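Conserved hypothetical protein BatB (PDB 3IBS) is of unknown function but contains a von Willebrand factor type A domain that binds a magnesium ion, in a probably membrane-anchored protein. Local coordinates at residues I116-G121 / S143-G148; I15-I20 / I56-D61; M24-V29 / A153-E158. All coordinates share one frame; numbering follows the deposited sequence. Where two conformers were deposited one is given.

Contact 1. Residues I116-G121 / S143-G148; sequences IVITDG and SVLGVG
Val117 and Thr119 on one strand and Leu145 and Val147 on the other tie residues 116-121 and 143-148 into a parallel beta ladder. Val117 N donates to Ser143 O at 2.9 Å, and Val117 O accepts from Leu145 N at 2.8 Å. Leu145 O then takes Thr119 N, reached at 3.1 Å almost in line with the carbonyl. In the last of the four bonds Val147 N approaches Thr119 O at 3.0 Å from above the carbonyl plane, 39° out of it, where strand 113-119 ends at Thr119. Thr119 OG1, anti to the backbone N (chi1 -176°) and beside the carbonyl carbon, accepts Gly121 N at 2.9 Å, an ST turn; the same OG1 is hydrogen-bonded to Asp19. The buried Asp120 carboxylate, part of the magnesium site and about 4 Å, side chain to ion, from the bound metal, is met at OD1 by Glu122 N and at OD2 by Ser23 OG and a salt bridge to Arg33. Ser143 OG pairs with Ile191 N. On the face of Ile116, Ile118 and Leu145, Leu145 CD2 lies 4.0 Å from both Ile116 CG2 and Ile118 CG1. That face packs against helices 33-46 and 200-214, while Val144 on the other face meets helix 178-187. Ile116 and Ile118 bond through their backbones to strand 13-19, which places this pair inside the sheet, its two strands joined by helix 128-136.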
loop_
_atom_site.group_PDB
_atom_site.type_symbol
_atom_site.label_atom_id
_atom_site.label_comp_id
_atom_site.label_asym_id
_atom_site.label_seq_id
_atom_site.Cartn_x
_atom_site.Cartn_y
_atom_site.Cartn_z
ATOM N N ILE A 116 -12.364 7.011 -26.491
ATOM C CA ILE A 116 -12.375 7.278 -25.047
ATOM C C ILE A 116 -11.217 6.541 -24.427
ATOM O O ILE A 116 -11.248 5.310 -24.353
ATOM C CB ILE A 116 -13.689 6.845 -24.388
ATOM C CG1 ILE A 116 -14.855 7.624 -24.999
ATOM C CG2 ILE A 116 -13.644 7.079 -22.861
ATOM C CD1 ILE A 116 -16.141 7.059 -24.597
ATOM N N VAL A 117 -10.178 7.300 -24.048
ATOM C CA VAL A 117 -8.978 6.756 -23.445
ATOM C C VAL A 117 -9.214 6.720 -21.944
ATOM O O VAL A 117 -9.609 7.730 -21.343
ATOM C CB VAL A 117 -7.718 7.646 -23.749
ATOM C CG1 VAL A 117 -6.437 7.020 -23.176
ATOM C CG2 VAL A 117 -7.567 7.863 -25.252
ATOM N N ILE A 118 -9.023 5.549 -21.351
ATOM C CA ILE A 118 -9.152 5.396 -19.902
ATOM C C ILE A 118 -7.814 4.953 -19.304
ATOM O O ILE A 118 -7.335 3.846 -19.581
ATOM C CB ILE A 118 -10.237 4.380 -19.543
ATOM C CG1 ILE A 118 -11.559 4.782 -20.233
ATOM C CG2 ILE A 118 -10.394 4.294 -18.031
ATOM C CD1 ILE A 118 -12.770 3.734 -20.065
ATOM N N THR A 119 -7.199 5.810 -18.497
ATOM C CA THR A 119 -5.789 5.593 -18.129
ATOM C C THR A 119 -5.418 6.394 -16.873
ATOM O O THR A 119 -6.128 7.310 -16.493
ATOM C CB THR A 119 -4.849 5.992 -19.325
ATOM O OG1 THR A 119 -3.472 5.704 -19.021
ATOM C CG2 THR A 119 -5.014 7.494 -19.676
ATOM N N ASP A 120 -4.296 6.052 -16.235
ATOM C CA ASP A 120 -3.721 6.963 -15.239
ATOM C C ASP A 120 -2.747 7.963 -15.907
ATOM O O ASP A 120 -2.188 8.841 -15.224
ATOM C CB ASP A 120 -3.072 6.183 -14.086
ATOM C CG ASP A 120 -2.062 5.166 -14.579
ATOM O OD1 ASP A 120 -1.394 5.451 -15.605
ATOM O OD2 ASP A 120 -1.957 4.077 -13.971
ATOM N N GLY A 121 -2.557 7.841 -17.235
ATOM C CA GLY A 121 -1.730 8.798 -18.012
ATOM C C GLY A 121 -0.270 8.893 -17.554
ATOM O O GLY A 121 0.450 9.884 -17.843
ATOM N N SER A 143 -11.639 11.769 -25.978
ATOM C CA SER A 143 -11.838 12.076 -24.555
ATOM C C SER A 143 -10.952 11.208 -23.679
ATOM O O SER A 143 -10.528 10.132 -24.102
ATOM C CB SER A 143 -13.310 11.906 -24.123
ATOM O OG SER A 143 -14.120 12.912 -24.710
ATOM N N VAL A 144 -10.677 11.687 -22.456
ATOM C CA VAL A 144 -9.819 10.954 -21.510
ATOM C C VAL A 144 -10.462 10.929 -20.122
ATOM O O VAL A 144 -10.857 11.976 -19.585
ATOM C CB VAL A 144 -8.392 11.565 -21.398
ATOM C CG1 VAL A 144 -7.499 10.729 -20.479
ATOM C CG2 VAL A 144 -7.739 11.701 -22.776
ATOM N N LEU A 145 -10.573 9.722 -19.575
ATOM C CA LEU A 145 -11.059 9.484 -18.233
ATOM C C LEU A 145 -9.850 9.097 -17.426
ATOM O O LEU A 145 -9.204 8.064 -17.686
ATOM C CB LEU A 145 -12.100 8.360 -18.238
ATOM C CG LEU A 145 -13.544 8.650 -18.682
ATOM C CD1 LEU A 145 -13.678 9.630 -19.822
ATOM C CD2 LEU A 145 -14.336 7.344 -18.980
ATOM N N GLY A 146 -9.509 9.957 -16.472
ATOM C CA GLY A 146 -8.275 9.787 -15.720
ATOM C C GLY A 146 -8.622 9.030 -14.456
ATOM O O GLY A 146 -9.457 9.478 -13.682
ATOM N N VAL A 147 -7.986 7.881 -14.258
ATOM C CA VAL A 147 -8.279 7.058 -13.098
ATOM C C VAL A 147 -7.112 7.113 -12.131
ATOM O O VAL A 147 -5.953 7.063 -12.541
ATOM C CB VAL A 147 -8.527 5.578 -13.498
ATOM C CG1 VAL A 147 -9.536 4.928 -12.559
ATOM C CG2 VAL A 147 -9.002 5.493 -14.914
ATOM N N GLY A 148 -7.424 7.210 -10.843
ATOM C CA GLY A 148 -6.422 7.105 -9.799
ATOM C C GLY A 148 -6.231 8.414 -9.063
ATOM O O GLY A 148 -6.848 9.414 -9.414
#

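Contact 2. Residues I15-I20 / I56-D61; sequences IIALDI and IVFAGD
Ala17, Leu18 and Asp19 pair with Ile56, Val57 and Phe58 in a parallel beta ladder deep in the six-stranded sheet, the two strands being the arms of a beta-alpha-beta unit whose crossover is helix 33-46. Ile16 O accepts Ile56 N, Ile56 O accepts Leu18 N at 2.8 Å, Leu18 O accepts Phe58 N, and Phe58 O takes Ile20 N at 2.8 Å, one residue beyond the first strand. Phe58 supplies the main side-chain packing. Its CG sits between the backbone N and the carbonyl carbon (chi1 71°), which folds the ring back against the partner strand. One ring face receives the CA of Asp19, a CH-pi contact of 3.8 Å to the centroid, and CZ meets Asp19 CB at 3.6 Å; the edge is turned to the Ala17 carbonyl, with Phe58 CE2 3.5 Å from Ala17 O. Helix 94-102 packs on the ring through Ile94 and Ala97. An alanine in place of Phe58 would probably open a gap beside Asp19 and leave its backbone and CB without this support. On the sheet face of Leu18 and Val57, Ile20 CG2, just past the strand, touches Val57 CG1 at 4.0 Å, and near the start of the ladder Ile15 CG2 meets Ile56 CD1 at 3.8 Å. Asp19 OD1 is hydrogen-bonded to Ser21 OG and OD2 to Thr119; its side chain lies about 4 Å from the bound magnesium. Asp19 opens the sequence Asp-Ile-Ser-Asn-Ser, which fits the DxSxS signature of the metal ion-dependent adhesion site (MIDAS) at the C-terminal ends of the parallel strands.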
loop_
_atom_site.group_PDB
_atom_site.type_symbol
_atom_site.label_atom_id
_atom_site.label_comp_id
_atom_site.label_asym_id
_atom_site.label_seq_id
_atom_site.Cartn_x
_atom_site.Cartn_y
_atom_site.Cartn_z
ATOM N N ILE A 15 -14.980 4.037 -29.678
ATOM C CA ILE A 15 -13.927 3.083 -29.384
ATOM C C ILE A 15 -13.249 3.418 -28.067
ATOM O O ILE A 15 -12.779 4.537 -27.860
ATOM C CB ILE A 15 -12.911 2.963 -30.546
ATOM C CG1 ILE A 15 -13.623 2.337 -31.765
ATOM C CG2 ILE A 15 -11.740 2.075 -30.134
ATOM C CD1 ILE A 15 -12.803 2.371 -33.051
ATOM N N ILE A 16 -13.219 2.450 -27.156
ATOM C CA ILE A 16 -12.580 2.678 -25.864
ATOM C C ILE A 16 -11.152 2.157 -25.905
ATOM O O ILE A 16 -10.914 1.042 -26.355
ATOM C CB ILE A 16 -13.354 1.971 -24.743
ATOM C CG1 ILE A 16 -14.736 2.633 -24.631
ATOM C CG2 ILE A 16 -12.568 2.082 -23.377
ATOM C CD1 ILE A 16 -15.810 1.670 -24.508
ATOM N N ALA A 17 -10.206 2.960 -25.433
ATOM C CA ALA A 17 -8.817 2.532 -25.422
ATOM C C ALA A 17 -8.431 2.434 -23.956
ATOM O O ALA A 17 -8.275 3.437 -23.283
ATOM C CB ALA A 17 -7.936 3.555 -26.172
ATOM N N LEU A 18 -8.326 1.212 -23.460
ATOM C CA LEU A 18 -8.178 0.988 -22.028
ATOM C C LEU A 18 -6.734 0.612 -21.671
ATOM O O LEU A 18 -6.189 -0.377 -22.160
ATOM C CB LEU A 18 -9.156 -0.103 -21.576
ATOM C CG LEU A 18 -9.075 -0.621 -20.132
ATOM C CD1 LEU A 18 -9.302 0.517 -19.102
ATOM C CD2 LEU A 18 -10.107 -1.764 -19.940
ATOM N N ASP A 19 -6.153 1.395 -20.776
ATOM C CA ASP A 19 -4.860 1.106 -20.165
ATOM C C ASP A 19 -4.990 -0.158 -19.323
ATOM O O ASP A 19 -5.804 -0.201 -18.400
ATOM C CB ASP A 19 -4.462 2.305 -19.271
ATOM C CG ASP A 19 -3.005 2.251 -18.805
ATOM O OD1 ASP A 19 -2.474 1.134 -18.602
ATOM O OD2 ASP A 19 -2.385 3.337 -18.627
ATOM N N ILE A 20 -4.210 -1.195 -19.658
ATOM C CA ILE A 20 -4.132 -2.406 -18.843
ATOM C C ILE A 20 -2.700 -2.669 -18.299
ATOM O O ILE A 20 -2.341 -3.802 -17.952
ATOM C CB ILE A 20 -4.686 -3.660 -19.577
ATOM C CG1 ILE A 20 -3.820 -4.042 -20.800
ATOM C CG2 ILE A 20 -6.185 -3.453 -19.918
ATOM C CD1 ILE A 20 -4.002 -5.543 -21.285
ATOM N N ILE A 56 -9.969 -1.350 -27.445
ATOM C CA ILE A 56 -8.537 -1.587 -27.603
ATOM C C ILE A 56 -7.976 -1.635 -26.200
ATOM O O ILE A 56 -8.432 -0.874 -25.348
ATOM C CB ILE A 56 -7.906 -0.400 -28.353
ATOM C CG1 ILE A 56 -8.241 -0.495 -29.842
ATOM C CG2 ILE A 56 -6.390 -0.305 -28.114
ATOM C CD1 ILE A 56 -8.171 0.825 -30.549
ATOM N N VAL A 57 -7.054 -2.562 -25.938
ATOM C CA VAL A 57 -6.333 -2.567 -24.681
ATOM C C VAL A 57 -4.877 -2.188 -24.982
ATOM O O VAL A 57 -4.379 -2.456 -26.085
ATOM C CB VAL A 57 -6.472 -3.912 -23.909
ATOM C CG1 VAL A 57 -7.916 -4.110 -23.410
ATOM C CG2 VAL A 57 -6.070 -5.111 -24.797
ATOM N N PHE A 58 -4.221 -1.501 -24.048
ATOM C CA PHE A 58 -2.823 -1.127 -24.274
ATOM C C PHE A 58 -2.004 -1.128 -23.006
ATOM O O PHE A 58 -2.507 -0.897 -21.881
ATOM C CB PHE A 58 -2.707 0.238 -24.990
ATOM C CG PHE A 58 -3.094 1.431 -24.130
ATOM C CD1 PHE A 58 -2.126 2.093 -23.348
ATOM C CD2 PHE A 58 -4.403 1.903 -24.122
ATOM C CE1 PHE A 58 -2.465 3.194 -22.567
ATOM C CE2 PHE A 58 -4.762 3.008 -23.355
ATOM C CZ PHE A 58 -3.810 3.659 -22.564
ATOM N N ALA A 59 -0.721 -1.404 -23.198
ATOM C CA ALA A 59 0.265 -1.096 -22.198
ATOM C C ALA A 59 1.476 -0.607 -22.991
ATOM O O ALA A 59 1.433 0.491 -23.542
ATOM C CB ALA A 59 0.558 -2.337 -21.315
ATOM N N GLY A 60 2.530 -1.408 -23.088
ATOM C CA GLY A 60 3.660 -1.096 -23.977
ATOM C C GLY A 60 3.323 -1.208 -25.457
ATOM O O GLY A 60 3.937 -0.526 -26.286
ATOM N N ASP A 61 2.365 -2.075 -25.784
ATOM C CA ASP A 61 1.771 -2.174 -27.123
ATOM C C ASP A 61 0.264 -1.964 -27.000
ATOM O O ASP A 61 -0.273 -1.967 -25.878
ATOM C CB ASP A 61 2.012 -3.578 -27.729
ATOM C CG ASP A 61 3.502 -3.877 -27.993
ATOM O OD1 ASP A 61 4.239 -2.974 -28.464
ATOM O OD2 ASP A 61 3.942 -5.024 -27.720
#

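Contact 3. Residues M24-V29 / A153-E158; sequences MLAQDV and APIPVE
Leu25, Ala26, Gln27 and Asp28 lean on Ala153, Ile155 and Pro156, joining two loop-like segments largely by van der Waals packing. The CG2 methyl of Ile155 meets Leu25 CB at 3.8 Å. The short side chain of Ala26 lets the second segment come close: Ala26 CB lies 3.7 Å from Pro154 O. Gln27 starts with CG anti to the carbonyl carbon (chi1 -64°) and then runs extended, laying CG and the amide obliquely against the CG corner of Pro156, with Gln27 NE2 3.6 Å from Pro156 CG; the neighbouring ring atom, Pro156 CD, lies 3.7 Å from Leu25 O. In Asp28 CG stands between the backbone N and the carbonyl carbon (chi1 54°), which brings the carboxylate against the methyl of Ala153, Asp28 OD2 3.6 Å from Ala153 CB. The charge is answered outside this contact, where OD2 accepts Met149 N and forms a salt bridge with Arg33. A water links the backbones, accepting from Gln27 N at 2.9 Å and donating to Pro154 O at 2.8 Å. Tyr163 of the second subunit packs on Pro154. Residues 24-29 follow directly on Ser23, which with Ser21 binds the magnesium ion, and Ile155 approaches Ser23 side chain to side chain. The contact thus packs a segment distant in sequence beside the loop that continues from the DxSxS sequence, next to a site consistent with a MIDAS.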
loop_
_atom_site.group_PDB
_atom_site.type_symbol
_atom_site.label_atom_id
_atom_site.label_comp_id
_atom_site.label_asym_id
_atom_site.label_seq_id
_atom_site.Cartn_x
_atom_site.Cartn_y
_atom_site.Cartn_z
HETATM N N MSE A 24 -2.582 -0.015 -13.311
HETATM C CA MSE A 24 -4.044 -0.061 -13.253
HETATM C C MSE A 24 -4.576 -1.065 -12.208
HETATM O O MSE A 24 -5.781 -1.103 -11.915
HETATM C CB MSE A 24 -4.645 -0.316 -14.650
HETATM C CG MSE A 24 -4.234 0.767 -15.682
HETATM SE SE MSE A 24 -5.147 2.487 -15.309
HETATM C CE MSE A 24 -6.952 1.876 -15.843
ATOM N N LEU A 25 -3.676 -1.832 -11.608
ATOM C CA LEU A 25 -4.050 -2.695 -10.483
ATOM C C LEU A 25 -3.998 -1.962 -9.149
ATOM O O LEU A 25 -4.407 -2.514 -8.130
ATOM C CB LEU A 25 -3.193 -3.970 -10.440
ATOM C CG LEU A 25 -3.355 -4.933 -11.633
ATOM C CD1 LEU A 25 -2.660 -6.288 -11.373
ATOM C CD2 LEU A 25 -4.833 -5.149 -11.958
ATOM N N ALA A 26 -3.502 -0.722 -9.137
ATOM C CA ALA A 26 -3.579 0.080 -7.906
ATOM C C ALA A 26 -5.044 0.163 -7.449
ATOM O O ALA A 26 -5.965 0.153 -8.284
ATOM C CB ALA A 26 -3.019 1.453 -8.106
ATOM N N GLN A 27 -5.238 0.241 -6.134
ATOM C CA GLN A 27 -6.574 0.178 -5.529
ATOM C C GLN A 27 -6.976 1.481 -4.819
ATOM O O GLN A 27 -7.657 1.457 -3.777
ATOM C CB GLN A 27 -6.696 -1.060 -4.603
ATOM C CG GLN A 27 -6.566 -2.392 -5.380
ATOM C CD GLN A 27 -6.813 -3.653 -4.523
ATOM O OE1 GLN A 27 -7.191 -3.563 -3.366
ATOM N NE2 GLN A 27 -6.588 -4.828 -5.108
ATOM N N ASP A 28 -6.549 2.609 -5.390
ATOM C CA ASP A 28 -6.938 3.955 -4.925
ATOM C C ASP A 28 -8.288 4.421 -5.477
ATOM O O ASP A 28 -8.799 5.480 -5.108
ATOM C CB ASP A 28 -5.835 5.004 -5.208
ATOM C CG ASP A 28 -5.398 5.052 -6.666
ATOM O OD1 ASP A 28 -5.751 4.165 -7.481
ATOM O OD2 ASP A 28 -4.652 5.996 -6.992
ATOM N N VAL A 29 -8.852 3.633 -6.378
ATOM C CA VAL A 29 -10.265 3.741 -6.715
ATOM C C VAL A 29 -10.779 2.302 -6.658
ATOM O O VAL A 29 -10.038 1.370 -6.965
ATOM C CB VAL A 29 -10.503 4.459 -8.079
ATOM C CG1 VAL A 29 -9.961 3.659 -9.221
ATOM C CG2 VAL A 29 -12.004 4.746 -8.306
ATOM N N ALA A 153 -0.398 5.861 -5.309
ATOM C CA ALA A 153 -0.791 4.644 -4.592
ATOM C C ALA A 153 0.195 3.504 -4.860
ATOM O O ALA A 153 0.805 3.451 -5.904
ATOM C CB ALA A 153 -2.192 4.241 -4.985
ATOM N N PRO A 154 0.373 2.585 -3.897
ATOM C CA PRO A 154 1.171 1.401 -4.243
ATOM C C PRO A 154 0.290 0.405 -5.011
ATOM O O PRO A 154 -0.920 0.617 -5.132
ATOM C CB PRO A 154 1.581 0.844 -2.880
ATOM C CG PRO A 154 0.410 1.247 -1.936
ATOM C CD PRO A 154 -0.214 2.512 -2.541
ATOM N N ILE A 155 0.896 -0.653 -5.541
ATOM C CA ILE A 155 0.178 -1.636 -6.351
ATOM C C ILE A 155 0.195 -3.008 -5.688
ATOM O O ILE A 155 1.221 -3.678 -5.716
ATOM C CB ILE A 155 0.782 -1.783 -7.768
ATOM C CG1 ILE A 155 1.008 -0.407 -8.410
ATOM C CG2 ILE A 155 -0.161 -2.672 -8.649
ATOM C CD1 ILE A 155 1.906 -0.418 -9.684
ATOM N N PRO A 156 -0.944 -3.433 -5.096
ATOM C CA PRO A 156 -0.894 -4.702 -4.367
ATOM C C PRO A 156 -0.685 -5.867 -5.332
ATOM O O PRO A 156 -1.028 -5.764 -6.525
ATOM C CB PRO A 156 -2.269 -4.785 -3.681
ATOM C CG PRO A 156 -3.172 -3.919 -4.507
ATOM C CD PRO A 156 -2.297 -2.838 -5.108
ATOM N N VAL A 157 -0.084 -6.938 -4.829
ATOM C CA VAL A 157 0.128 -8.144 -5.625
ATOM C C VAL A 157 -0.917 -9.164 -5.190
ATOM O O VAL A 157 -1.003 -9.512 -4.009
ATOM C CB VAL A 157 1.563 -8.709 -5.465
ATOM C CG1 VAL A 157 1.691 -10.078 -6.139
ATOM C CG2 VAL A 157 2.596 -7.731 -6.053
ATOM N N GLU A 158 -1.714 -9.607 -6.157
ATOM C CA GLU A 158 -2.768 -10.597 -5.956
ATOM C C GLU A 158 -2.326 -11.783 -5.095
ATOM O O GLU A 158 -1.246 -12.343 -5.305
ATOM C CB GLU A 158 -3.260 -11.101 -7.320
ATOM C CG GLU A 158 -4.309 -12.213 -7.263
ATOM C CD GLU A 158 -5.716 -11.671 -7.115
ATOM O OE1 GLU A 158 -5.895 -10.679 -6.372
ATOM O OE2 GLU A 158 -6.639 -12.234 -7.743
HETATM O O HOH W 1 -3.470 0.635 -3.912
#

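Contacts 1 and 2 are neighbouring parts of one sheet, their centres about 10 Å apart, because strands 13-19 and 113-119 run side by side. Contact 3 lies beyond the ends of these strands, about 16 Å from contact 1 and about 18 Å from contact 2 between centres. Along the chain contact 2 closes before contact 1 opens, contact 1 is nested within the loop closed by contact 3, and contacts 2 and 3 interleave. The selenium of selenomethionine Met24 packs near the backbone of Asp120, bringing the loop of contact 3 against contact 1. The sheet thus brings Asp19 and Asp120 close to the loop holding Ser21 and Ser23, consistent with a MIDAS-type magnesium site.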